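Local structure of endolysin (Clostridium phage phictp1, 5A6S) at residues B[35-47]-B[51-63]. The protein is the cell wall binding domain of a phage endolysin and probably targets the enzyme to the clostridial cell wall. The protein carries 1 engineered substitution. Sequence-based numbering, arbitrary orientation.
Sequences DYSNVKNVYAVGG and QYTSYLTTLIAGS
The methyl of Ala44 sits over the centre of the Tyr52 ring, CB 3.5 Å from the centroid, in a CH-pi contact, while Leu56 CD1 presses against the same CB at a tight 3.4 Å and Leu59 CD1 adds a further methyl. Farther along, Thr53 CG2 lies above the middle of the Tyr36 ring; OG1 stands anti to the backbone N (chi1 179°), which sets the CG2 methyl between N and the carbonyl carbon, over the ring, and leaves OG1 to accept from Tyr55 N in an ST turn. The Tyr55 ring in turn lies with one face against Ser37 CA. Backbone bonds join the two strands in parallel: Ala44 N to Thr58 O, Ile60 N to Ala44 O at 2.8 Å and nearly straight (171°), then Gly46 N to Ile60 O. At one end Val42 O receives both Thr57 N and Thr58 N, and Val42 N gives a short 2.6 Å bond to Thr57 OG1. At the other, Tyr52 OH donates to Gly46 O (2.6 Å) from above the carbonyl plane, and a water links Gly47 N to Gly62 O. The pairing makes 58-60 the outermost strand, beside 41-45, of this chain's parallel 2-1-3-4 sheet, with helices 11-23 and 65-77 packed on the Val45 and Ile60 face, opposite Ala44, as in an alpha/beta fold.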
loop_
_atom_site.group_PDB
_atom_site.type_symbol
_atom_site.label_atom_id
_atom_site.label_comp_id
_atom_site.label_asym_id
_atom_site.label_seq_id
_atom_site.Cartn_x
_atom_site.Cartn_y
_atom_site.Cartn_z
ATOM N N ASP B 35 20.611 -11.806 2.538
ATOM C CA ASP B 35 21.972 -11.243 2.452
ATOM C C ASP B 35 21.983 -9.895 1.752
ATOM O O ASP B 35 21.884 -9.805 0.538
ATOM C CB ASP B 35 22.915 -12.263 1.741
ATOM C CG ASP B 35 24.288 -11.703 1.437
ATOM O OD1 ASP B 35 24.644 -10.643 1.985
ATOM O OD2 ASP B 35 24.992 -12.315 0.563
ATOM N N TYR B 36 22.119 -8.861 2.545
ATOM C CA TYR B 36 22.144 -7.494 2.081
ATOM C C TYR B 36 23.544 -6.954 1.664
ATOM O O TYR B 36 23.652 -5.795 1.255
ATOM C CB TYR B 36 21.572 -6.615 3.191
ATOM C CG TYR B 36 20.090 -6.769 3.539
ATOM C CD1 TYR B 36 19.645 -7.694 4.498
ATOM C CD2 TYR B 36 19.115 -5.948 2.943
ATOM C CE1 TYR B 36 18.320 -7.800 4.843
ATOM C CE2 TYR B 36 17.769 -6.059 3.294
ATOM C CZ TYR B 36 17.380 -6.970 4.215
ATOM O OH TYR B 36 16.071 -7.075 4.569
ATOM N N SER B 37 24.611 -7.770 1.765
ATOM C CA SER B 37 26.001 -7.273 1.613
ATOM C C SER B 37 26.342 -6.725 0.212
ATOM O O SER B 37 27.254 -5.954 0.055
ATOM C CB SER B 37 27.023 -8.398 1.919
ATOM O OG SER B 37 26.785 -9.511 1.052
ATOM N N ASN B 38 25.616 -7.166 -0.781
ATOM C CA ASN B 38 25.843 -6.785 -2.166
ATOM C C ASN B 38 24.746 -5.811 -2.666
ATOM O O ASN B 38 24.391 -5.814 -3.867
ATOM C CB ASN B 38 25.833 -8.065 -3.025
ATOM C CG ASN B 38 24.776 -9.068 -2.546
ATOM O OD1 ASN B 38 23.883 -8.702 -1.740
ATOM N ND2 ASN B 38 24.902 -10.341 -2.971
ATOM N N VAL B 39 24.211 -4.988 -1.750
ATOM C CA VAL B 39 23.238 -3.981 -2.158
ATOM C C VAL B 39 23.852 -2.656 -1.935
ATOM O O VAL B 39 24.289 -2.350 -0.853
ATOM C CB VAL B 39 21.862 -4.102 -1.397
ATOM C CG1 VAL B 39 20.946 -2.940 -1.740
ATOM C CG2 VAL B 39 21.227 -5.408 -1.767
ATOM N N LYS B 40 23.836 -1.812 -2.945
ATOM C CA LYS B 40 24.493 -0.525 -2.830
ATOM C C LYS B 40 23.738 0.421 -1.876
ATOM O O LYS B 40 24.333 0.997 -0.968
ATOM C CB LYS B 40 24.619 0.103 -4.210
ATOM C CG LYS B 40 25.637 1.225 -4.307
ATOM C CD LYS B 40 27.032 0.688 -4.646
ATOM C CE LYS B 40 27.967 1.782 -5.173
ATOM N NZ LYS B 40 27.925 3.063 -4.388
ATOM N N ASN B 41 22.428 0.552 -2.086
ATOM C CA ASN B 41 21.554 1.407 -1.272
ATOM C C ASN B 41 20.391 0.586 -0.702
ATOM O O ASN B 41 19.512 0.065 -1.423
ATOM C CB ASN B 41 21.018 2.617 -2.063
ATOM C CG ASN B 41 22.107 3.402 -2.808
ATOM O OD1 ASN B 41 22.220 3.322 -4.028
ATOM N ND2 ASN B 41 22.861 4.185 -2.095
ATOM N N VAL B 42 20.406 0.426 0.615
ATOM C CA VAL B 42 19.358 -0.264 1.356
ATOM C C VAL B 42 18.519 0.784 2.109
ATOM O O VAL B 42 18.984 1.440 3.042
ATOM C CB VAL B 42 19.958 -1.224 2.367
ATOM C CG1 VAL B 42 18.857 -1.826 3.229
ATOM C CG2 VAL B 42 20.700 -2.304 1.599
ATOM N N TYR B 43 17.318 1.000 1.612
ATOM C CA TYR B 43 16.384 1.908 2.203
ATOM C C TYR B 43 15.477 1.091 3.097
ATOM O O TYR B 43 15.107 -0.051 2.777
ATOM C CB TYR B 43 15.550 2.547 1.115
ATOM C CG TYR B 43 16.230 3.543 0.280
ATOM C CD1 TYR B 43 16.961 3.156 -0.827
ATOM C CD2 TYR B 43 16.155 4.888 0.574
ATOM C CE1 TYR B 43 17.542 4.094 -1.640
ATOM C CE2 TYR B 43 16.746 5.825 -0.239
ATOM C CZ TYR B 43 17.431 5.395 -1.351
ATOM O OH TYR B 43 18.036 6.286 -2.135
ATOM N N ALA B 44 15.171 1.662 4.251
ATOM C CA ALA B 44 14.139 1.115 5.130
ATOM C C ALA B 44 13.059 2.143 5.266
ATOM O O ALA B 44 13.361 3.323 5.412
ATOM C CB ALA B 44 14.687 0.842 6.522
ATOM N N VAL B 45 11.803 1.667 5.368
ATOM C CA VAL B 45 10.668 2.529 5.491
ATOM C C VAL B 45 9.869 2.193 6.778
ATOM O O VAL B 45 9.348 1.085 6.926
ATOM C CB VAL B 45 9.752 2.512 4.234
ATOM C CG1 VAL B 45 8.486 3.319 4.500
ATOM C CG2 VAL B 45 10.474 3.145 3.038
ATOM N N GLY B 46 9.755 3.190 7.659
ATOM C CA GLY B 46 9.030 3.029 8.881
ATOM C C GLY B 46 9.892 2.497 10.014
ATOM O O GLY B 46 10.833 1.771 9.779
ATOM N N GLY B 47 9.509 2.838 11.239
ATOM C CA GLY B 47 10.059 2.190 12.442
ATOM C C GLY B 47 11.395 2.757 12.817
ATOM O O GLY B 47 11.634 3.953 12.626
ATOM N N GLN B 51 15.654 -2.104 13.990
ATOM C CA GLN B 51 14.871 -3.237 13.535
ATOM C C GLN B 51 15.428 -3.827 12.258
ATOM O O GLN B 51 14.930 -4.851 11.826
ATOM C CB GLN B 51 13.436 -2.831 13.209
ATOM C CG GLN B 51 12.692 -2.104 14.292
ATOM C CD GLN B 51 11.308 -1.694 13.776
ATOM O OE1 GLN B 51 11.106 -0.573 13.361
ATOM N NE2 GLN B 51 10.412 -2.648 13.693
ATOM N N TYR B 52 16.394 -3.144 11.636
ATOM C CA TYR B 52 16.834 -3.450 10.270
ATOM C C TYR B 52 18.259 -3.943 10.193
ATOM O O TYR B 52 19.006 -3.742 11.107
ATOM C CB TYR B 52 16.709 -2.210 9.423
ATOM C CG TYR B 52 15.276 -1.784 9.257
ATOM C CD1 TYR B 52 14.400 -2.504 8.438
ATOM C CD2 TYR B 52 14.785 -0.658 9.910
ATOM C CE1 TYR B 52 13.090 -2.100 8.301
ATOM C CE2 TYR B 52 13.468 -0.273 9.777
ATOM C CZ TYR B 52 12.625 -0.996 8.959
ATOM O OH TYR B 52 11.327 -0.574 8.758
ATOM N N THR B 53 18.582 -4.622 9.103
ATOM C CA THR B 53 19.944 -4.978 8.757
ATOM C C THR B 53 20.995 -3.883 9.044
ATOM O O THR B 53 20.762 -2.650 8.851
ATOM C CB THR B 53 20.041 -5.492 7.283
ATOM O OG1 THR B 53 21.421 -5.815 6.980
ATOM C CG2 THR B 53 19.602 -4.387 6.252
ATOM N N SER B 54 22.198 -4.312 9.519
ATOM C CA SER B 54 23.291 -3.363 9.730
ATOM C C SER B 54 23.714 -2.700 8.448
ATOM O O SER B 54 24.326 -1.641 8.477
ATOM C CB SER B 54 24.553 -4.000 10.351
ATOM O OG SER B 54 25.101 -5.001 9.512
ATOM N N TYR B 55 23.390 -3.340 7.318
ATOM C CA TYR B 55 23.651 -2.777 5.965
ATOM C C TYR B 55 22.747 -1.580 5.540
ATOM O O TYR B 55 22.896 -1.056 4.422
ATOM C CB TYR B 55 23.545 -3.908 4.914
ATOM C CG TYR B 55 24.715 -4.868 4.959
ATOM C CD1 TYR B 55 25.996 -4.430 4.617
ATOM C CD2 TYR B 55 24.544 -6.204 5.354
ATOM C CE1 TYR B 55 27.100 -5.293 4.688
ATOM C CE2 TYR B 55 25.635 -7.080 5.398
ATOM C CZ TYR B 55 26.900 -6.622 5.063
ATOM O OH TYR B 55 27.961 -7.494 5.130
ATOM N N LEU B 56 21.874 -1.109 6.432
ATOM C CA LEU B 56 20.954 -0.015 6.139
ATOM C C LEU B 56 21.687 1.228 5.717
ATOM O O LEU B 56 22.628 1.600 6.352
ATOM C CB LEU B 56 20.053 0.224 7.368
ATOM C CG LEU B 56 19.064 1.390 7.422
ATOM C CD1 LEU B 56 18.053 1.225 6.315
ATOM C CD2 LEU B 56 18.313 1.440 8.735
ATOM N N THR B 57 21.280 1.858 4.609
ATOM C CA THR B 57 21.865 3.081 4.084
ATOM C C THR B 57 21.030 4.300 4.508
ATOM O O THR B 57 21.557 5.362 4.857
ATOM C CB THR B 57 21.778 3.106 2.487
ATOM O OG1 THR B 57 22.169 1.882 1.922
ATOM C CG2 THR B 57 22.551 4.119 1.887
ATOM N N THR B 58 19.693 4.191 4.382
ATOM C CA THR B 58 18.818 5.320 4.659
ATOM C C THR B 58 17.508 4.805 5.281
ATOM O O THR B 58 16.870 3.915 4.729
ATOM C CB THR B 58 18.449 6.023 3.328
ATOM O OG1 THR B 58 19.585 6.674 2.731
ATOM C CG2 THR B 58 17.410 7.105 3.544
ATOM N N LEU B 59 17.061 5.424 6.369
ATOM C CA LEU B 59 15.802 5.078 7.020
ATOM C C LEU B 59 14.892 6.243 6.786
ATOM O O LEU B 59 15.264 7.371 7.077
ATOM C CB LEU B 59 15.997 4.893 8.524
ATOM C CG LEU B 59 14.736 4.923 9.392
ATOM C CD1 LEU B 59 14.040 3.596 9.175
ATOM C CD2 LEU B 59 15.070 5.117 10.891
ATOM N N ILE B 60 13.705 5.980 6.246
ATOM C CA ILE B 60 12.702 7.045 6.062
ATOM C C ILE B 60 11.501 6.640 6.916
ATOM O O ILE B 60 10.867 5.592 6.670
ATOM C CB ILE B 60 12.206 7.124 4.604
ATOM C CG1 ILE B 60 13.372 7.391 3.671
ATOM C CG2 ILE B 60 11.220 8.280 4.494
ATOM C CD1 ILE B 60 13.039 7.341 2.196
ATOM N N ALA B 61 11.194 7.480 7.857
ATOM C CA ALA B 61 10.274 7.106 8.947
ATOM C C ALA B 61 9.759 8.334 9.686
ATOM O O ALA B 61 10.477 9.307 9.880
ATOM C CB ALA B 61 10.923 6.126 9.887
ATOM N N GLY B 62 8.467 8.306 10.023
ATOM C CA GLY B 62 7.882 9.316 10.889
ATOM C C GLY B 62 7.266 8.612 12.107
ATOM O O GLY B 62 7.247 7.384 12.221
ATOM N N SER B 63 6.604 9.413 12.930
ATOM C CA SER B 63 6.056 8.864 14.174
ATOM C C SER B 63 4.678 8.233 14.006
ATOM O O SER B 63 4.232 7.522 14.927
ATOM C CB SER B 63 6.018 9.948 15.250
ATOM O OG SER B 63 5.021 10.834 14.913
HETATM O O HOH W 1 16.614 -5.361 7.266
HETATM O O HOH W 2 7.490 4.692 11.885
#